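Local atomic coordinates of arginine--tRNA ligase (PDB entry 3FNR), a protein that catalyses the ATP-dependent attachment of L-arginine to tRNA(Arg), giving arginyl-tRNA, AMP and diphosphate as a monomeric class I aminoacyl-tRNA synthetase. Residues A[30-35]-A[389-394]; A[48-53]-A[310-315]; A[155-160]-A[299-304]; A[401-406]-A[441-446]. The protein carries 1 engineered substitution. All coordinates share one frame; numbering follows the deposited sequence. Where two conformers were deposited one is given.

In the fold
Contacts 1, 2 and 4 are largely buried; contact 3 is partly open, its polar end lying at the surface. Contact 1 joins a strand of the catalytic-domain sheet to a helix of the anticodon-binding domain through two aromatic rings, with an arginine beside them. Contact 2, about 17 Å away between centres, lies at the end of the HIGH motif and combines a methyl-on-ring contact with an arginine bound to a carbonyl. It touches contact 3 through Ala53 on Leu155 and Ile160 and Ile311 on Ile303, and contact 4 through Tyr310 on Lys404 and Met446 and Leu313 on Met446. Contact 4, between two helices of the anticodon-binding domain, is apolar across its segments; contact 3 adds a weak hydrogen bond.

Contact 1: residues A[30-35]-A[389-394]; sequences ESFLLE and DAFEAR
An offset edge-to-face pair of phenylalanines, Phe32 and Phe391, joins the catalytic domain to the anticodon-binding domain. Phe32 lies on strand 31-35, which runs parallel to its neighbours 69-76 and 237-243 in the Rossmann-type sheet of class I synthetases; Phe391 belongs to the last turn of helix 383-393. The edge of the Phe391 ring is directed at the face of Phe32, with centroids 5.7 Å apart and planes at 85°. The closest atoms are Phe391 CZ and Phe32 CE2, 3.8 Å apart. With CG anti to the backbone N (chi1 179°), the Phe391 ring extends from its helix to meet Phe32 coming from the opposite direction. Leu59, Leu62 and Ala63 of helix 50-65 also pack on Phe391, and the ring of Phe70 meets Phe32.

Helix 383-393 ends in a Schellman motif at Arg394, whose backbone N bonds to Phe391 O. Two conformers of this arginine were deposited; in the one described, the chain bends at chi2 and folds back over the helix end. Its NH2 donates to Phe391 O over 2.8 Å, reaching the carbonyl from the face opposite to that used by Arg394 N. NH1 lies 3.9 Å from Phe32 CE1, and a water links Arg394 NH1 (2.9 Å) to Glu30 OE1 (2.8 Å). In the same conformer NE pairs with Glu268 OE2. An apolar ring contact is thus bordered by a guanidinium that, in this conformer, a carbonyl, a carboxylate and a water would hold and probably stabilise in its charged form; the second conformer means that this hold is not exclusive.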
loop_
_atom_site.group_PDB
_atom_site.type_symbol
_atom_site.label_atom_id
_atom_site.label_comp_id
_atom_site.label_asym_id
_atom_site.label_seq_id
_atom_site.Cartn_x
_atom_site.Cartn_y
_atom_site.Cartn_z
ATOM N N GLU A 30 -1.633 -6.469 20.614
ATOM C CA GLU A 30 -0.515 -5.841 19.926
ATOM C C GLU A 30 -0.996 -4.753 18.967
ATOM O O GLU A 30 -1.903 -4.983 18.173
ATOM C CB GLU A 30 0.289 -6.891 19.169
ATOM C CG GLU A 30 1.673 -6.416 18.752
ATOM C CD GLU A 30 2.523 -7.516 18.133
ATOM O OE1 GLU A 30 3.638 -7.196 17.665
ATOM O OE2 GLU A 30 2.083 -8.693 18.110
ATOM N N SER A 31 -0.385 -3.571 19.058
ATOM C CA SER A 31 -0.740 -2.421 18.221
ATOM C C SER A 31 0.418 -2.037 17.325
ATOM O O SER A 31 1.572 -2.291 17.662
ATOM C CB SER A 31 -1.096 -1.227 19.091
ATOM O OG SER A 31 0.007 -0.876 19.916
ATOM N N PHE A 32 0.120 -1.409 16.188
ATOM C CA PHE A 32 1.159 -1.087 15.213
ATOM C C PHE A 32 1.043 0.324 14.665
ATOM O O PHE A 32 -0.058 0.863 14.514
ATOM C CB PHE A 32 1.116 -2.054 14.027
ATOM C CG PHE A 32 1.242 -3.506 14.398
ATOM C CD1 PHE A 32 2.477 -4.134 14.346
ATOM C CD2 PHE A 32 0.130 -4.244 14.789
ATOM C CE1 PHE A 32 2.611 -5.479 14.690
ATOM C CE2 PHE A 32 0.249 -5.581 15.139
ATOM C CZ PHE A 32 1.494 -6.205 15.078
ATOM N N LEU A 33 2.191 0.910 14.344
ATOM C CA LEU A 33 2.235 2.129 13.554
ATOM C C LEU A 33 2.997 1.890 12.259
ATOM O O LEU A 33 4.216 1.690 12.271
ATOM C CB LEU A 33 2.878 3.292 14.334
ATOM C CG LEU A 33 3.058 4.624 13.572
ATOM C CD1 LEU A 33 1.715 5.205 13.130
ATOM C CD2 LEU A 33 3.827 5.644 14.407
ATOM N N LEU A 34 2.283 1.947 11.137
ATOM C CA LEU A 34 2.903 1.786 9.823
ATOM C C LEU A 34 3.139 3.128 9.148
ATOM O O LEU A 34 2.203 3.903 8.931
ATOM C CB LEU A 34 2.006 0.930 8.917
ATOM C CG LEU A 34 2.455 0.076 7.721
ATOM C CD1 LEU A 34 1.353 0.088 6.664
ATOM C CD2 LEU A 34 3.788 0.451 7.095
ATOM N N GLU A 35 4.383 3.389 8.779
ATOM C CA GLU A 35 4.675 4.547 7.962
ATOM C C GLU A 35 5.122 4.040 6.617
ATOM O O GLU A 35 6.095 3.288 6.526
ATOM C CB GLU A 35 5.770 5.419 8.572
ATOM C CG GLU A 35 6.126 6.632 7.699
ATOM C CD GLU A 35 7.621 6.746 7.436
ATOM O OE1 GLU A 35 8.420 6.384 8.330
ATOM O OE2 GLU A 35 8.005 7.190 6.327
ATOM N N ASP A 389 -2.573 -16.278 9.081
ATOM C CA ASP A 389 -1.254 -16.749 8.693
ATOM C C ASP A 389 -0.562 -15.725 7.801
ATOM O O ASP A 389 0.641 -15.500 7.926
ATOM C CB ASP A 389 -1.386 -18.085 7.961
ATOM C CG ASP A 389 -0.275 -19.048 8.297
ATOM O OD1 ASP A 389 -0.556 -20.021 9.033
ATOM O OD2 ASP A 389 0.874 -18.831 7.841
ATOM N N ALA A 390 -1.332 -15.100 6.911
ATOM C CA ALA A 390 -0.801 -14.075 6.013
ATOM C C ALA A 390 -0.304 -12.859 6.787
ATOM O O ALA A 390 0.750 -12.319 6.471
ATOM C CB ALA A 390 -1.838 -13.659 4.979
ATOM N N PHE A 391 -1.054 -12.443 7.802
ATOM C CA PHE A 391 -0.651 -11.297 8.602
ATOM C C PHE A 391 0.619 -11.576 9.396
ATOM O O PHE A 391 1.592 -10.824 9.302
ATOM C CB PHE A 391 -1.756 -10.859 9.555
ATOM C CG PHE A 391 -1.365 -9.688 10.407
ATOM C CD1 PHE A 391 -1.231 -8.421 9.843
ATOM C CD2 PHE A 391 -1.083 -9.854 11.757
ATOM C CE1 PHE A 391 -0.836 -7.340 10.616
ATOM C CE2 PHE A 391 -0.699 -8.773 12.538
ATOM C CZ PHE A 391 -0.585 -7.513 11.966
ATOM N N GLU A 392 0.594 -12.661 10.165
ATOM C CA GLU A 392 1.688 -13.020 11.060
ATOM C C GLU A 392 3.033 -13.263 10.366
ATOM O O GLU A 392 4.075 -12.998 10.950
ATOM C CB GLU A 392 1.286 -14.218 11.928
ATOM C CG GLU A 392 0.201 -13.868 12.955
ATOM C CD GLU A 392 -0.556 -15.082 13.480
ATOM O OE1 GLU A 392 -1.770 -14.957 13.743
ATOM O OE2 GLU A 392 0.060 -16.159 13.633
ATOM N N ALA A 393 3.007 -13.744 9.122
ATOM C CA ALA A 393 4.231 -13.979 8.358
ATOM C C ALA A 393 4.556 -12.819 7.415
ATOM O O ALA A 393 5.592 -12.849 6.746
ATOM C CB ALA A 393 4.117 -15.282 7.560
ATOM N N ARG A 394 3.664 -11.819 7.382
ATOM C CA ARG A 394 3.722 -10.673 6.453
ATOM C C ARG A 394 3.685 -11.121 4.985
ATOM O O ARG A 394 4.141 -10.407 4.085
ATOM C CB ARG A 394 4.926 -9.748 6.735
ATOM C CG ARG A 394 5.168 -9.390 8.211
ATOM C CD ARG A 394 4.082 -8.508 8.810
ATOM N NE ARG A 394 4.462 -8.046 10.145
ATOM C CZ ARG A 394 3.997 -8.542 11.289
ATOM N NH1 ARG A 394 4.421 -8.040 12.442
ATOM N NH2 ARG A 394 3.098 -9.524 11.286
HETATM O O HOH W 1 4.187 -8.451 15.264
#

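Contact 2: residues A[48-53]-A[310-315]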
loop_
_atom_site.group_PDB
_atom_site.type_symbol
_atom_site.label_atom_id
_atom_site.label_comp_id
_atom_site.label_asym_id
_atom_site.label_seq_id
_atom_site.Cartn_x
_atom_site.Cartn_y
_atom_site.Cartn_z
ATOM N N GLY A 48 7.229 3.087 -9.125
ATOM C CA GLY A 48 8.058 2.430 -8.113
ATOM C C GLY A 48 7.548 2.545 -6.686
ATOM O O GLY A 48 7.998 1.812 -5.803
ATOM N N HIS A 49 6.612 3.464 -6.457
ATOM C CA HIS A 49 5.945 3.604 -5.163
ATOM C C HIS A 49 4.772 2.635 -4.999
ATOM O O HIS A 49 4.259 2.462 -3.890
ATOM C CB HIS A 49 5.425 5.036 -4.974
ATOM C CG HIS A 49 6.503 6.052 -4.749
ATOM N ND1 HIS A 49 6.781 7.055 -5.653
ATOM C CD2 HIS A 49 7.376 6.215 -3.726
ATOM C CE1 HIS A 49 7.778 7.791 -5.196
ATOM N NE2 HIS A 49 8.158 7.301 -4.030
ATOM N N ALA A 50 4.355 2.009 -6.100
ATOM C CA ALA A 50 3.098 1.260 -6.130
ATOM C C ALA A 50 3.099 0.006 -5.258
ATOM O O ALA A 50 2.131 -0.227 -4.524
ATOM C CB ALA A 50 2.685 0.937 -7.566
ATOM N N ARG A 51 4.173 -0.780 -5.320
ATOM C CA ARG A 51 4.260 -2.000 -4.525
ATOM C C ARG A 51 4.192 -1.719 -3.034
ATOM O O ARG A 51 3.407 -2.355 -2.331
ATOM C CB ARG A 51 5.508 -2.815 -4.853
ATOM C CG ARG A 51 5.413 -4.246 -4.349
ATOM C CD ARG A 51 6.663 -5.004 -4.668
ATOM N NE ARG A 51 6.469 -6.452 -4.597
ATOM C CZ ARG A 51 7.315 -7.338 -5.116
ATOM N NH1 ARG A 51 8.408 -6.916 -5.749
ATOM N NH2 ARG A 51 7.072 -8.645 -5.008
ATOM N N GLY A 52 4.990 -0.755 -2.565
ATOM C CA GLY A 52 4.956 -0.314 -1.163
ATOM C C GLY A 52 3.567 0.153 -0.759
ATOM O O GLY A 52 3.024 -0.285 0.261
ATOM N N ALA A 53 2.976 1.010 -1.588
ATOM C CA ALA A 53 1.621 1.526 -1.326
ATOM C C ALA A 53 0.566 0.403 -1.245
ATOM O O ALA A 53 -0.217 0.343 -0.290
ATOM C CB ALA A 53 1.242 2.525 -2.381
ATOM N N TYR A 310 -4.084 -6.317 -7.497
ATOM C CA TYR A 310 -3.802 -7.742 -7.601
ATOM C C TYR A 310 -2.331 -7.984 -7.905
ATOM O O TYR A 310 -1.647 -8.695 -7.164
ATOM C CB TYR A 310 -4.670 -8.435 -8.658
ATOM C CG TYR A 310 -4.532 -9.950 -8.588
ATOM C CD1 TYR A 310 -3.477 -10.620 -9.233
ATOM C CD2 TYR A 310 -5.426 -10.708 -7.836
ATOM C CE1 TYR A 310 -3.329 -12.011 -9.131
ATOM C CE2 TYR A 310 -5.293 -12.089 -7.731
ATOM C CZ TYR A 310 -4.246 -12.731 -8.375
ATOM O OH TYR A 310 -4.137 -14.097 -8.263
ATOM N N ILE A 311 -1.874 -7.415 -9.016
ATOM C CA ILE A 311 -0.544 -7.633 -9.549
ATOM C C ILE A 311 0.509 -7.300 -8.507
ATOM O O ILE A 311 1.417 -8.093 -8.274
ATOM C CB ILE A 311 -0.317 -6.771 -10.817
ATOM C CG1 ILE A 311 -1.183 -7.282 -11.967
ATOM C CG2 ILE A 311 1.142 -6.777 -11.238
ATOM C CD1 ILE A 311 -1.391 -6.260 -13.078
ATOM N N PHE A 312 0.350 -6.154 -7.843
ATOM C CA PHE A 312 1.371 -5.666 -6.918
ATOM C C PHE A 312 1.407 -6.380 -5.564
ATOM O O PHE A 312 2.302 -6.146 -4.753
ATOM C CB PHE A 312 1.303 -4.137 -6.787
ATOM C CG PHE A 312 1.910 -3.416 -7.962
ATOM C CD1 PHE A 312 3.243 -3.026 -7.937
ATOM C CD2 PHE A 312 1.169 -3.175 -9.112
ATOM C CE1 PHE A 312 3.819 -2.378 -9.023
ATOM C CE2 PHE A 312 1.745 -2.536 -10.209
ATOM C CZ PHE A 312 3.072 -2.134 -10.158
ATOM N N LEU A 313 0.436 -7.261 -5.342
ATOM C CA LEU A 313 0.376 -8.076 -4.138
ATOM C C LEU A 313 0.771 -9.529 -4.405
ATOM O O LEU A 313 0.948 -10.304 -3.470
ATOM C CB LEU A 313 -1.036 -8.035 -3.565
ATOM C CG LEU A 313 -1.201 -8.292 -2.073
ATOM C CD1 LEU A 313 -0.720 -7.082 -1.270
ATOM C CD2 LEU A 313 -2.650 -8.609 -1.779
ATOM N N SER A 314 0.949 -9.870 -5.679
ATOM C CA SER A 314 0.898 -11.261 -6.134
ATOM C C SER A 314 2.165 -12.076 -5.913
ATOM O O SER A 314 2.163 -13.290 -6.111
ATOM C CB SER A 314 0.484 -11.323 -7.614
ATOM O OG SER A 314 1.483 -10.741 -8.435
ATOM N N LYS A 315 3.247 -11.425 -5.514
ATOM C CA LYS A 315 4.469 -12.154 -5.202
ATOM C C LYS A 315 5.127 -11.598 -3.947
ATOM O O LYS A 315 5.005 -10.400 -3.661
ATOM C CB LYS A 315 5.429 -12.151 -6.407
ATOM C CG LYS A 315 6.566 -13.199 -6.388
ATOM C CD LYS A 315 6.105 -14.661 -6.575
ATOM C CE LYS A 315 5.875 -15.417 -5.249
ATOM N NZ LYS A 315 7.032 -15.376 -4.305
HETATM O O HOH W 2 4.283 -7.118 -2.818
#
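Phe312 and Lys315, in the turn after helix 305-311, meet Ala50 and Arg51 at the start of helix 50-65. These two residues follow directly in sequence on the HIGH motif of the class I Rossmann fold, to which Gly48 and His49 belong. Along the second segment, a type I beta turn runs from Ile311 to Ser314. Ile311 O accepts two bonds there, from Ser314 N and, at 2.7 Å, from Ser314 OG. Phe312 carries the apolar part. One face of its ring receives the methyl of Ala50, with CB 4.0 Å from the centroid and 19° off the normal, a CH-pi contact. Arg51 CB lies at the ring's edge, 3.8 Å from Phe312 CD1. A water 2.9 Å from Phe312 O accepts from Arg51 NE. Leu313 points away and packs on Leu396 and Pro400. At Lys315 it is the backbone that takes part, while the amino end leads off. The Arg51 chain, stretched out from a trans first torsion (chi1 -163°), carries the guanidinium past Phe312 O; NH1 bonds to Thr319 O and Gln273 O, and Arg51 NH2 donates to Lys315 O over 3.0 Å, in the guanidinium plane but well above that of the carbonyl.

Contact 3: residues A[155-160]-A[299-304]; sequences LEQAKI and VVDEIG
Gln157, in the last turn of helix 136-157, faces Val300 and Asp301 of helix 296-303 just where its own backbone closes in a Schellman motif, with Ile160 N bonded to Leu155 O at 2.7 Å and Lys159 N to Glu156 O at 2.9 Å. Lys159 has the positive phi that ends the helix, and its NZ curls back to form a weak bond with Gln157 O.

Gln157 carries the whole side-chain contact. A chi1 of -158° swings its CG to the far side of CB from the backbone N, and the chain is extended beyond it, which lays the methylene and amide carbons alongside Val300. The two side chains run beside each other in opposite senses: Val300 CG1 sits 3.7 Å from Gln157 CG and 3.8 Å from Gln157 CD. The amide nitrogen continues past the valine to Asp301, whose side chain lies roughly perpendicular to that of the glutamine. The bond from Gln157 NE2 to Asp301 OD1 is weak, 3.2 Å long and bent to 133°, and the amide and carboxylate planes are turned 55° apart. The other end of the amide, OE1, has a weak bond from Ser297 OG. The amide thus reaches Ser297 and Asp301, about a turn apart, by two weak bonds while its aliphatic part rests on the buried valine.

At the far end of the second segment Gly304 separates helix 296-303 from helix 305-311. Helix 305-311 packs against the Schellman turn through Leu308 on Ala158 and Arg309 on Lys159 and Ile160, while Leu155 and Ile160 lie on Ala53 of helix 50-65.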
loop_
_atom_site.group_PDB
_atom_site.type_symbol
_atom_site.label_atom_id
_atom_site.label_comp_id
_atom_site.label_asym_id
_atom_site.label_seq_id
_atom_site.Cartn_x
_atom_site.Cartn_y
_atom_site.Cartn_z
ATOM N N LEU A 155 -3.308 8.058 -4.678
ATOM C CA LEU A 155 -3.547 6.967 -3.750
ATOM C C LEU A 155 -5.019 6.567 -3.678
ATOM O O LEU A 155 -5.337 5.389 -3.563
ATOM C CB LEU A 155 -3.049 7.353 -2.351
ATOM C CG LEU A 155 -1.533 7.400 -2.137
ATOM C CD1 LEU A 155 -1.194 8.017 -0.783
ATOM C CD2 LEU A 155 -0.925 6.006 -2.269
ATOM N N GLU A 156 -5.914 7.549 -3.737
ATOM C CA GLU A 156 -7.347 7.283 -3.663
ATOM C C GLU A 156 -7.814 6.512 -4.895
ATOM O O GLU A 156 -8.722 5.691 -4.814
ATOM C CB GLU A 156 -8.124 8.591 -3.532
ATOM C CG GLU A 156 -9.203 8.586 -2.456
ATOM C CD GLU A 156 -10.461 7.822 -2.846
ATOM O OE1 GLU A 156 -10.520 6.592 -2.617
ATOM O OE2 GLU A 156 -11.406 8.467 -3.352
ATOM N N GLN A 157 -7.178 6.790 -6.029
ATOM C CA GLN A 157 -7.412 6.068 -7.277
ATOM C C GLN A 157 -7.143 4.568 -7.130
ATOM O O GLN A 157 -7.843 3.749 -7.719
ATOM C CB GLN A 157 -6.538 6.649 -8.384
ATOM C CG GLN A 157 -7.035 6.365 -9.781
ATOM C CD GLN A 157 -6.151 6.972 -10.850
ATOM O OE1 GLN A 157 -5.147 7.617 -10.552
ATOM N NE2 GLN A 157 -6.525 6.772 -12.108
ATOM N N ALA A 158 -6.143 4.222 -6.321
ATOM C CA ALA A 158 -5.817 2.829 -6.022
ATOM C C ALA A 158 -6.473 2.335 -4.735
ATOM O O ALA A 158 -6.066 1.304 -4.179
ATOM C CB ALA A 158 -4.331 2.655 -5.947
ATOM N N LYS A 159 -7.491 3.067 -4.273
ATOM C CA LYS A 159 -8.268 2.737 -3.065
ATOM C C LYS A 159 -7.447 2.815 -1.764
ATOM O O LYS A 159 -7.708 2.083 -0.797
ATOM C CB LYS A 159 -8.999 1.381 -3.197
ATOM C CG LYS A 159 -9.770 1.176 -4.510
ATOM C CD LYS A 159 -11.030 2.032 -4.591
ATOM C CE LYS A 159 -11.677 1.955 -5.980
ATOM N NZ LYS A 159 -10.870 2.624 -7.050
ATOM N N ILE A 160 -6.471 3.720 -1.747
ATOM C CA ILE A 160 -5.591 3.893 -0.595
ATOM C C ILE A 160 -5.809 5.244 0.077
ATOM O O ILE A 160 -5.686 6.293 -0.555
ATOM C CB ILE A 160 -4.097 3.729 -0.990
ATOM C CG1 ILE A 160 -3.862 2.334 -1.592
ATOM C CG2 ILE A 160 -3.184 3.983 0.218
ATOM C CD1 ILE A 160 -2.602 2.207 -2.470
ATOM N N VAL A 299 -0.572 4.045 -15.119
ATOM C CA VAL A 299 -0.789 2.602 -15.046
ATOM C C VAL A 299 -2.215 2.272 -14.587
ATOM O O VAL A 299 -2.869 1.416 -15.185
ATOM C CB VAL A 299 0.299 1.924 -14.171
ATOM C CG1 VAL A 299 -0.020 0.456 -13.906
ATOM C CG2 VAL A 299 1.681 2.063 -14.840
ATOM N N VAL A 300 -2.711 2.974 -13.565
ATOM C CA VAL A 300 -4.091 2.777 -13.094
ATOM C C VAL A 300 -5.108 3.186 -14.165
ATOM O O VAL A 300 -6.159 2.560 -14.299
ATOM C CB VAL A 300 -4.396 3.497 -11.748
ATOM C CG1 VAL A 300 -5.811 3.162 -11.257
ATOM C CG2 VAL A 300 -3.417 3.093 -10.685
ATOM N N ASP A 301 -4.781 4.219 -14.939
ATOM C CA ASP A 301 -5.614 4.641 -16.070
ATOM C C ASP A 301 -5.744 3.520 -17.105
ATOM O O ASP A 301 -6.825 3.278 -17.647
ATOM C CB ASP A 301 -5.029 5.895 -16.737
ATOM C CG ASP A 301 -5.293 7.172 -15.943
ATOM O OD1 ASP A 301 -6.315 7.242 -15.225
ATOM O OD2 ASP A 301 -4.472 8.112 -16.048
ATOM N N GLU A 302 -4.637 2.826 -17.343
ATOM C CA GLU A 302 -4.583 1.781 -18.347
ATOM C C GLU A 302 -5.171 0.459 -17.863
ATOM O O GLU A 302 -6.011 -0.124 -18.546
ATOM C CB GLU A 302 -3.145 1.583 -18.828
ATOM C CG GLU A 302 -3.026 0.753 -20.098
ATOM C CD GLU A 302 -1.720 0.988 -20.840
ATOM O OE1 GLU A 302 -1.382 0.158 -21.710
ATOM O OE2 GLU A 302 -1.035 1.997 -20.567
ATOM N N ILE A 303 -4.746 -0.011 -16.692
ATOM C CA ILE A 303 -5.143 -1.343 -16.233
ATOM C C ILE A 303 -6.302 -1.383 -15.226
ATOM O O ILE A 303 -6.898 -2.434 -15.012
ATOM C CB ILE A 303 -3.941 -2.160 -15.708
ATOM C CG1 ILE A 303 -3.467 -1.644 -14.341
ATOM C CG2 ILE A 303 -2.818 -2.188 -16.756
ATOM C CD1 ILE A 303 -2.464 -2.541 -13.650
ATOM N N GLY A 304 -6.623 -0.250 -14.609
ATOM C CA GLY A 304 -7.660 -0.237 -13.582
ATOM C C GLY A 304 -7.122 -0.598 -12.212
ATOM O O GLY A 304 -6.079 -1.249 -12.087
#

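Contact 4: residues A[401-406]-A[441-446]; sequences DYLKNL and TAFSLM
Ser444 OG donates a 2.7 Å hydrogen bond to Thr441 O, tilted 16° from the carbonyl plane, within the helical turn whose Ala442 and Phe443 receive Leu403. Across the segments the contact is wholly apolar, and the branched end of Leu403 makes it. Leu403 CD1 lies 3.7 Å from Ala442 CB, and Leu403 CD2 is almost as near Ala442 CB, at 3.8 Å, so both branches rest on the same methyl. The backbones come closest here too, with Leu403 CA and Ala442 CA 7.5 Å apart. These are helices 398-416 and 425-445 of the all-helical DALR anticodon-binding domain, and the small size of Ala442 is consistent with the close approach of the leucine to the helix. Leu403 CD2 also meets the ring of Phe443, 3.7 Å from Phe443 CD2. Both chi1 (-123°) and chi2 (26°) of Leu403 lie far from staggered values, which leaves the placement of its methyls less certain. Ile340 of helix 336-353 touches Leu403 and Phe443 alike. Farther along, Met446 follows the end of its helix; Met446 SD comes within 4.2 Å of Leu403 CD2, and Leu313 of the catalytic domain lies against the same methionine.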
loop_
_atom_site.group_PDB
_atom_site.type_symbol
_atom_site.label_atom_id
_atom_site.label_comp_id
_atom_site.label_asym_id
_atom_site.label_seq_id
_atom_site.Cartn_x
_atom_site.Cartn_y
_atom_site.Cartn_z
ATOM N N ASP A 401 -3.201 -15.986 -3.777
ATOM C CA ASP A 401 -3.020 -17.438 -3.961
ATOM C C ASP A 401 -4.247 -18.247 -3.534
ATOM O O ASP A 401 -4.638 -19.192 -4.222
ATOM C CB ASP A 401 -1.803 -17.950 -3.189
ATOM C CG ASP A 401 -0.481 -17.500 -3.794
ATOM O OD1 ASP A 401 0.563 -17.724 -3.138
ATOM O OD2 ASP A 401 -0.478 -16.920 -4.904
ATOM N N TYR A 402 -4.826 -17.875 -2.392
ATOM C CA TYR A 402 -6.020 -18.518 -1.856
ATOM C C TYR A 402 -7.168 -18.352 -2.843
ATOM O O TYR A 402 -7.881 -19.306 -3.155
ATOM C CB TYR A 402 -6.398 -17.902 -0.494
ATOM C CG TYR A 402 -7.784 -18.290 0.004
ATOM C CD1 TYR A 402 -7.996 -19.490 0.671
ATOM C CD2 TYR A 402 -8.880 -17.452 -0.201
ATOM C CE1 TYR A 402 -9.275 -19.858 1.116
ATOM C CE2 TYR A 402 -10.153 -17.808 0.231
ATOM C CZ TYR A 402 -10.347 -19.009 0.884
ATOM O OH TYR A 402 -11.610 -19.343 1.317
ATOM N N LEU A 403 -7.324 -17.120 -3.316
ATOM C CA LEU A 403 -8.433 -16.723 -4.152
ATOM C C LEU A 403 -8.361 -17.384 -5.521
ATOM O O LEU A 403 -9.386 -17.828 -6.050
ATOM C CB LEU A 403 -8.402 -15.213 -4.294
ATOM C CG LEU A 403 -9.613 -14.381 -3.882
ATOM C CD1 LEU A 403 -10.471 -15.045 -2.809
ATOM C CD2 LEU A 403 -9.106 -13.037 -3.426
ATOM N N LYS A 404 -7.151 -17.431 -6.083
ATOM C CA LYS A 404 -6.864 -18.138 -7.331
ATOM C C LYS A 404 -7.319 -19.589 -7.278
ATOM O O LYS A 404 -8.048 -20.054 -8.155
ATOM C CB LYS A 404 -5.363 -18.123 -7.617
ATOM C CG LYS A 404 -4.930 -17.176 -8.703
ATOM C CD LYS A 404 -3.523 -17.523 -9.209
ATOM C CE LYS A 404 -2.469 -17.451 -8.099
ATOM N NZ LYS A 404 -1.091 -17.738 -8.599
ATOM N N ASN A 405 -6.875 -20.296 -6.244
ATOM C CA ASN A 405 -7.205 -21.697 -6.074
ATOM C C ASN A 405 -8.689 -21.913 -5.797
ATOM O O ASN A 405 -9.282 -22.857 -6.307
ATOM C CB ASN A 405 -6.345 -22.315 -4.975
ATOM C CG ASN A 405 -4.867 -22.325 -5.327
ATOM O OD1 ASN A 405 -4.484 -22.534 -6.482
ATOM N ND2 ASN A 405 -4.026 -22.104 -4.325
ATOM N N LEU A 406 -9.289 -21.029 -5.008
ATOM C CA LEU A 406 -10.716 -21.122 -4.703
ATOM C C LEU A 406 -11.583 -20.898 -5.942
ATOM O O LEU A 406 -12.608 -21.570 -6.115
ATOM C CB LEU A 406 -11.091 -20.124 -3.613
ATOM C CG LEU A 406 -12.544 -20.024 -3.129
ATOM C CD1 LEU A 406 -13.018 -21.320 -2.494
ATOM C CD2 LEU A 406 -12.663 -18.899 -2.139
ATOM N N THR A 441 -15.090 -11.188 0.794
ATOM C CA THR A 441 -14.299 -10.852 1.969
ATOM C C THR A 441 -12.821 -10.637 1.614
ATOM O O THR A 441 -12.303 -9.540 1.802
ATOM C CB THR A 441 -14.458 -11.917 3.075
ATOM O OG1 THR A 441 -15.848 -12.029 3.423
ATOM C CG2 THR A 441 -13.643 -11.553 4.319
ATOM N N ALA A 442 -12.168 -11.663 1.070
ATOM C CA ALA A 442 -10.740 -11.595 0.755
ATOM C C ALA A 442 -10.418 -10.456 -0.212
ATOM O O ALA A 442 -9.462 -9.699 0.015
ATOM C CB ALA A 442 -10.252 -12.916 0.201
ATOM N N PHE A 443 -11.223 -10.342 -1.272
ATOM C CA PHE A 443 -11.106 -9.247 -2.243
ATOM C C PHE A 443 -11.192 -7.868 -1.594
ATOM O O PHE A 443 -10.428 -6.983 -1.952
ATOM C CB PHE A 443 -12.180 -9.342 -3.329
ATOM C CG PHE A 443 -11.667 -9.767 -4.680
ATOM C CD1 PHE A 443 -12.561 -10.009 -5.717
ATOM C CD2 PHE A 443 -10.307 -9.919 -4.925
ATOM C CE1 PHE A 443 -12.109 -10.390 -6.975
ATOM C CE2 PHE A 443 -9.846 -10.303 -6.174
ATOM C CZ PHE A 443 -10.744 -10.537 -7.204
ATOM N N SER A 444 -12.116 -7.685 -0.651
ATOM C CA SER A 444 -12.301 -6.371 -0.014
ATOM C C SER A 444 -11.079 -5.930 0.790
ATOM O O SER A 444 -10.806 -4.728 0.899
ATOM C CB SER A 444 -13.560 -6.340 0.859
ATOM O OG SER A 444 -13.387 -7.102 2.038
ATOM N N LEU A 445 -10.340 -6.905 1.325
ATOM C CA LEU A 445 -9.094 -6.642 2.058
ATOM C C LEU A 445 -7.966 -6.250 1.115
ATOM O O LEU A 445 -6.949 -5.698 1.545
ATOM C CB LEU A 445 -8.686 -7.863 2.896
ATOM C CG LEU A 445 -9.701 -8.348 3.931
ATOM C CD1 LEU A 445 -9.171 -9.563 4.701
ATOM C CD2 LEU A 445 -10.108 -7.220 4.897
ATOM N N MET A 446 -8.153 -6.557 -0.169
ATOM C CA MET A 446 -7.252 -6.122 -1.242
ATOM C C MET A 446 -7.761 -4.833 -1.900
ATOM O O MET A 446 -7.208 -4.385 -2.904
ATOM C CB MET A 446 -7.124 -7.221 -2.313
ATOM C CG MET A 446 -6.459 -8.524 -1.869
ATOM S SD MET A 446 -6.458 -9.792 -3.161
ATOM C CE MET A 446 -5.631 -8.991 -4.511
#